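Malate dehydrogenase (Pyrococcus horikoshii, PDB 1V9N) catalyses the NAD-dependent oxidation of (S)-malate to oxaloacetate and works as a homodimer of the LDH2/MDH2 oxidoreductase family. Local coordinates at residues M1-Y6 with E331-L336. Residues are numbered along the deposited sequence; the frame is centred on the assembly and turned at random.
With NDP (NADPH dihydro-nicotinamide-adenine-dinucleotide phosphate), chain B.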
HETATM    1  N   MSE A   1     -26.479   0.578  20.249  1.00 60.97           N
HETATM    2  CA  MSE A   1     -26.261   0.398  18.784  1.00 60.45           C
HETATM    3  C   MSE A   1     -24.960  -0.360  18.555  1.00 57.36           C
HETATM    4  O   MSE A   1     -24.450  -1.016  19.464  1.00 57.59           O
HETATM    5  CB  MSE A   1     -26.188   1.760  18.084  1.00 65.31           C
HETATM    6  CG  MSE A   1     -27.377   2.676  18.337  1.00 70.75           C
HETATM    7 SE   MSE A   1     -27.397   3.430  20.117  1.00 81.13          SE
HETATM    8  CE  MSE A   1     -26.522   5.109  19.758  1.00 77.87           C
ATOM      9  N   PHE A   2     -24.423  -0.274  17.343  1.00 53.39           N
ATOM     10  CA  PHE A   2     -23.176  -0.962  17.038  1.00 49.68           C
ATOM     11  C   PHE A   2     -21.975  -0.225  17.622  1.00 47.46           C
ATOM     12  O   PHE A   2     -21.942   1.003  17.664  1.00 45.83           O
ATOM     13  CB  PHE A   2     -22.995  -1.113  15.523  1.00 47.33           C
ATOM     14  CG  PHE A   2     -21.685  -1.739  15.137  1.00 46.55           C
ATOM     15  CD1 PHE A   2     -20.534  -0.962  15.023  1.00 45.49           C
ATOM     16  CD2 PHE A   2     -21.590  -3.112  14.937  1.00 45.34           C
ATOM     17  CE1 PHE A   2     -19.308  -1.544  14.722  1.00 44.59           C
ATOM     18  CE2 PHE A   2     -20.366  -3.705  14.636  1.00 46.01           C
ATOM     19  CZ  PHE A   2     -19.222  -2.917  14.529  1.00 45.27           C
ATOM     20  N   GLU A   3     -20.990  -0.994  18.072  1.00 46.61           N
ATOM     21  CA  GLU A   3     -19.775  -0.436  18.640  1.00 46.73           C
ATOM     22  C   GLU A   3     -18.620  -1.412  18.394  1.00 45.81           C
ATOM     23  O   GLU A   3     -18.713  -2.598  18.723  1.00 44.74           O
ATOM     24  CB  GLU A   3     -19.963  -0.197  20.135  1.00 48.60           C
ATOM     25  CG  GLU A   3     -19.929   1.256  20.566  1.00 51.59           C
ATOM     26  CD  GLU A   3     -19.604   1.379  22.047  1.00 53.35           C
ATOM     27  OE1 GLU A   3     -19.343   0.325  22.663  1.00 56.06           O
ATOM     28  OE2 GLU A   3     -19.609   2.508  22.588  1.00 54.67           O
ATOM     29  N   LYS A   4     -17.536  -0.897  17.818  1.00 44.97           N
ATOM     30  CA  LYS A   4     -16.357  -1.695  17.480  1.00 46.31           C
ATOM     31  C   LYS A   4     -15.693  -2.506  18.587  1.00 47.75           C
ATOM     32  O   LYS A   4     -15.318  -3.660  18.373  1.00 48.93           O
ATOM     33  CB  LYS A   4     -15.296  -0.804  16.823  1.00 45.73           C
ATOM     34  CG  LYS A   4     -15.547  -0.520  15.350  1.00 43.13           C
ATOM     35  CD  LYS A   4     -14.562   0.494  14.796  1.00 40.51           C
ATOM     36  CE  LYS A   4     -13.124   0.028  14.927  1.00 40.32           C
ATOM     37  NZ  LYS A   4     -12.181   1.031  14.359  1.00 38.80           N
ATOM     38  N   GLY A   5     -15.527  -1.910  19.759  1.00 48.38           N
ATOM     39  CA  GLY A   5     -14.883  -2.633  20.837  1.00 52.54           C
ATOM     40  C   GLY A   5     -15.865  -3.201  21.839  1.00 54.75           C
ATOM     41  O   GLY A   5     -17.078  -3.073  21.674  1.00 54.87           O
ATOM     42  N   TYR A   6     -15.341  -3.842  22.877  1.00 57.42           N
ATOM     43  CA  TYR A   6     -16.187  -4.408  23.917  1.00 60.08           C
ATOM     44  C   TYR A   6     -16.143  -3.512  25.144  1.00 60.10           C
ATOM     45  O   TYR A   6     -15.092  -3.335  25.759  1.00 59.71           O
ATOM     46  CB  TYR A   6     -15.727  -5.822  24.287  1.00 62.21           C
ATOM     47  CG  TYR A   6     -16.518  -6.447  25.421  1.00 64.94           C
ATOM     48  CD1 TYR A   6     -16.314  -6.049  26.745  1.00 65.98           C
ATOM     49  CD2 TYR A   6     -17.484  -7.422  25.170  1.00 65.94           C
ATOM     50  CE1 TYR A   6     -17.053  -6.605  27.790  1.00 67.16           C
ATOM     51  CE2 TYR A   6     -18.230  -7.986  26.210  1.00 67.06           C
ATOM     52  CZ  TYR A   6     -18.008  -7.572  27.516  1.00 67.21           C
ATOM     53  OH  TYR A   6     -18.742  -8.117  28.548  1.00 67.36           O
ATOM     54  N   GLU A 331     -21.128   7.196  15.337  1.00 41.10           N
ATOM     55  CA  GLU A 331     -22.538   7.563  15.396  1.00 42.55           C
ATOM     56  C   GLU A 331     -23.133   7.197  16.754  1.00 41.64           C
ATOM     57  O   GLU A 331     -23.844   7.989  17.374  1.00 40.57           O
ATOM     58  CB  GLU A 331     -23.297   6.844  14.277  1.00 44.86           C
ATOM     59  CG  GLU A 331     -24.726   7.313  14.070  1.00 47.98           C
ATOM     60  CD  GLU A 331     -25.437   6.521  12.987  1.00 50.18           C
ATOM     61  OE1 GLU A 331     -25.682   5.313  13.198  1.00 52.18           O
ATOM     62  OE2 GLU A 331     -25.741   7.101  11.922  1.00 50.30           O
ATOM     63  N   THR A 332     -22.825   5.991  17.212  1.00 41.10           N
ATOM     64  CA  THR A 332     -23.315   5.503  18.492  1.00 42.25           C
ATOM     65  C   THR A 332     -22.818   6.356  19.659  1.00 43.34           C
ATOM     66  O   THR A 332     -23.608   6.934  20.411  1.00 43.17           O
ATOM     67  CB  THR A 332     -22.865   4.048  18.730  1.00 41.89           C
ATOM     68  OG1 THR A 332     -23.498   3.188  17.775  1.00 43.72           O
ATOM     69  CG2 THR A 332     -23.224   3.596  20.138  1.00 42.02           C
ATOM     70  N   ARG A 333     -21.499   6.428  19.796  1.00 42.62           N
ATOM     71  CA  ARG A 333     -20.873   7.175  20.875  1.00 41.54           C
ATOM     72  C   ARG A 333     -21.163   8.673  20.895  1.00 43.14           C
ATOM     73  O   ARG A 333     -20.903   9.341  21.894  1.00 44.30           O
ATOM     74  CB  ARG A 333     -19.367   6.917  20.848  1.00 39.00           C
ATOM     75  CG  ARG A 333     -19.042   5.447  21.013  1.00 34.66           C
ATOM     76  CD  ARG A 333     -17.561   5.168  20.999  1.00 33.56           C
ATOM     77  NE  ARG A 333     -17.292   3.773  21.335  1.00 31.23           N
ATOM     78  CZ  ARG A 333     -16.078   3.250  21.429  1.00 32.05           C
ATOM     79  NH1 ARG A 333     -15.011   4.010  21.209  1.00 33.94           N
ATOM     80  NH2 ARG A 333     -15.926   1.972  21.747  1.00 29.35           N
ATOM     81  N   LEU A 334     -21.708   9.206  19.808  1.00 45.36           N
ATOM     82  CA  LEU A 334     -22.025  10.629  19.763  1.00 46.89           C
ATOM     83  C   LEU A 334     -23.302  10.942  20.544  1.00 48.70           C
ATOM     84  O   LEU A 334     -23.457  12.039  21.085  1.00 49.07           O
ATOM     85  CB  LEU A 334     -22.171  11.101  18.316  1.00 47.99           C
ATOM     86  CG  LEU A 334     -20.861  11.338  17.560  1.00 48.94           C
ATOM     87  CD1 LEU A 334     -21.151  11.710  16.113  1.00 48.64           C
ATOM     88  CD2 LEU A 334     -20.081  12.450  18.249  1.00 49.22           C
ATOM     89  N   LYS A 335     -24.218   9.981  20.602  1.00 48.44           N
ATOM     90  CA  LYS A 335     -25.464  10.180  21.330  1.00 49.90           C
ATOM     91  C   LYS A 335     -25.522   9.297  22.569  1.00 48.78           C
ATOM     92  O   LYS A 335     -26.361   9.497  23.444  1.00 48.97           O
ATOM     93  CB  LYS A 335     -26.667   9.907  20.417  1.00 51.64           C
ATOM     94  CG  LYS A 335     -26.608   8.600  19.639  1.00 53.07           C
ATOM     95  CD  LYS A 335     -27.697   8.571  18.572  1.00 55.74           C
ATOM     96  CE  LYS A 335     -27.559   7.367  17.650  1.00 56.93           C
ATOM     97  NZ  LYS A 335     -28.513   7.427  16.505  1.00 57.22           N
ATOM     98  N   LEU A 336     -24.612   8.334  22.644  1.00 48.35           N
ATOM     99  CA  LEU A 336     -24.549   7.419  23.775  1.00 47.30           C
ATOM    100  C   LEU A 336     -23.360   7.797  24.659  1.00 48.13           C
ATOM    101  O   LEU A 336     -23.306   7.443  25.839  1.00 47.82           O
ATOM    102  CB  LEU A 336     -24.403   5.986  23.259  1.00 48.20           C
ATOM    103  CG  LEU A 336     -24.818   4.817  24.157  1.00 48.58           C
ATOM    104  CD1 LEU A 336     -24.863   3.543  23.333  1.00 47.26           C
ATOM    105  CD2 LEU A 336     -23.851   4.676  25.317  1.00 49.77           C
TER
HETATM  106  PA  NDP B 401      -7.827  -2.237  12.122  1.00 27.15           P
HETATM  107  O1A NDP B 401      -8.645  -1.811  13.232  1.00 29.38           O
HETATM  108  O2A NDP B 401      -7.428  -3.669  11.893  1.00 28.04           O
HETATM  109  O5B NDP B 401      -8.543  -1.664  10.761  1.00 28.10           O
HETATM  110  C5B NDP B 401      -7.966  -1.884   9.461  1.00 26.61           C
HETATM  111  C4B NDP B 401      -8.903  -1.170   8.468  1.00 25.06           C
HETATM  112  O4B NDP B 401      -9.810  -2.195   8.024  1.00 26.29           O
HETATM  113  C3B NDP B 401      -9.762  -0.044   8.973  1.00 25.38           C
HETATM  114  O3B NDP B 401      -9.836   0.967   7.924  1.00 21.60           O
HETATM  115  C2B NDP B 401     -11.107  -0.616   9.251  1.00 23.71           C
HETATM  116  O2B NDP B 401     -12.232   0.279   9.220  1.00 23.34           O
HETATM  117  C1B NDP B 401     -11.141  -1.741   8.264  1.00 25.55           C
HETATM  118  N9A NDP B 401     -11.889  -2.950   8.707  1.00 29.54           N
HETATM  119  C8A NDP B 401     -11.960  -3.548   9.998  1.00 29.06           C
HETATM  120  N7A NDP B 401     -12.710  -4.625   9.978  1.00 30.72           N
HETATM  121  C5A NDP B 401     -13.150  -4.771   8.694  1.00 30.65           C
HETATM  122  C6A NDP B 401     -13.977  -5.719   8.010  1.00 31.23           C
HETATM  123  N6A NDP B 401     -14.501  -6.756   8.673  1.00 31.29           N
HETATM  124  N1A NDP B 401     -14.229  -5.566   6.663  1.00 30.98           N
HETATM  125  C2A NDP B 401     -13.692  -4.508   5.972  1.00 29.37           C
HETATM  126  N3A NDP B 401     -12.899  -3.566   6.524  1.00 28.90           N
HETATM  127  C4A NDP B 401     -12.663  -3.753   7.900  1.00 30.06           C
HETATM  128  O3  NDP B 401      -6.494  -1.417  11.983  1.00 29.05           O
HETATM  129  PN  NDP B 401      -5.150  -1.184  12.793  1.00 28.90           P
HETATM  130  O1N NDP B 401      -4.084  -1.639  11.906  1.00 27.75           O
HETATM  131  O2N NDP B 401      -5.386  -1.956  14.061  1.00 31.25           O
HETATM  132  O5D NDP B 401      -5.189   0.393  13.000  1.00 27.80           O
HETATM  133  C5D NDP B 401      -4.877   1.028  14.271  1.00 29.72           C
HETATM  134  C4D NDP B 401      -4.997   2.596  14.149  1.00 28.48           C
HETATM  135  O4D NDP B 401      -3.788   3.133  14.654  1.00 29.86           O
HETATM  136  C3D NDP B 401      -5.141   3.183  12.723  1.00 27.84           C
HETATM  137  O3D NDP B 401      -6.116   4.233  12.773  1.00 27.28           O
HETATM  138  C2D NDP B 401      -3.750   3.653  12.335  1.00 27.69           C
HETATM  139  O2D NDP B 401      -3.801   4.721  11.411  1.00 24.57           O
HETATM  140  C1D NDP B 401      -3.161   4.016  13.723  1.00 27.73           C
HETATM  141  N1N NDP B 401      -1.686   3.846  13.822  1.00 25.33           N
HETATM  142  C2N NDP B 401      -0.926   5.032  14.023  1.00 24.99           C
HETATM  143  C3N NDP B 401       0.517   4.874  14.132  1.00 25.12           C
HETATM  144  C7N NDP B 401       1.356   6.057  14.350  1.00 24.05           C
HETATM  145  O7N NDP B 401       2.587   6.003  14.460  1.00 24.91           O
HETATM  146  N7N NDP B 401       0.793   7.293  14.440  1.00 24.05           N
HETATM  147  C4N NDP B 401       1.066   3.559  14.036  1.00 27.27           C
HETATM  148  C5N NDP B 401       0.304   2.416  13.834  1.00 26.71           C
HETATM  149  C6N NDP B 401      -1.079   2.553  13.730  1.00 26.04           C
HETATM  150  P2B NDP B 401     -12.938   0.903  10.455  1.00 26.07           P
HETATM  151  O1X NDP B 401     -14.359   0.792  10.087  1.00 25.43           O
HETATM  152  O2X NDP B 401     -12.522   2.330  10.614  1.00 24.13           O
HETATM  153  O3X NDP B 401     -12.604   0.094  11.705  1.00 24.43           O
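The Arg333 guanidinium receives the Glu3 carboxylate at its edge: NE gives a hydrogen bond of 2.9 Å to Glu3 OE2, which is also the salt bridge between them, with an N-H...O angle of 153°. The acceptor lies close to the guanidinium plane, yet the donor stands above the carboxylate, so the two flat groups are turned 81° apart and make one contact instead of a two-pronged pairing. Arg333 runs extended from CG to NE and crosses the Glu3 chain at nearly a right angle, which brings NE, not the terminal nitrogens, closest to the acid. The stronger partner of Glu3 OE2 is Arg13 NH2, in strand 11-14, which forms a second salt bridge; two positive partners would probably keep Glu3 ionised.

One residue earlier, Thr332 OG1 donates to Phe2 O at 2.7 Å, in the carbonyl plane and on a lone pair. The hydroxyl sits beside its own backbone N (chi1 -66°); Leu328 O, within the same helix, is a second acceptor that shares or competes for its one proton. Thr332 CG2 meets the selenomethionine Met1, whose chain bends at chi2 and chi3 and slides past the threonine in the opposite direction. The Met1 methyl CE is tightly packed, 3.3 Å from Lys335 CE and 3.5 Å from Thr332 CA, while Met1 SE rests 4.1 Å from Leu336 CD1. Lys335 and Leu336, both exposed, border the terminal residue.

From this fastening, Lys4 leads off to the cofactor, its NZ donating to O3X of the NADPH 2'-phosphate at 2.8 Å; Arg50 O is a second acceptor for NZ. The contact thus joins the N-terminal tail to the C-terminal part of helix 324-336 beside the dinucleotide pocket, to which the second subunit contributes His243 and Lys244.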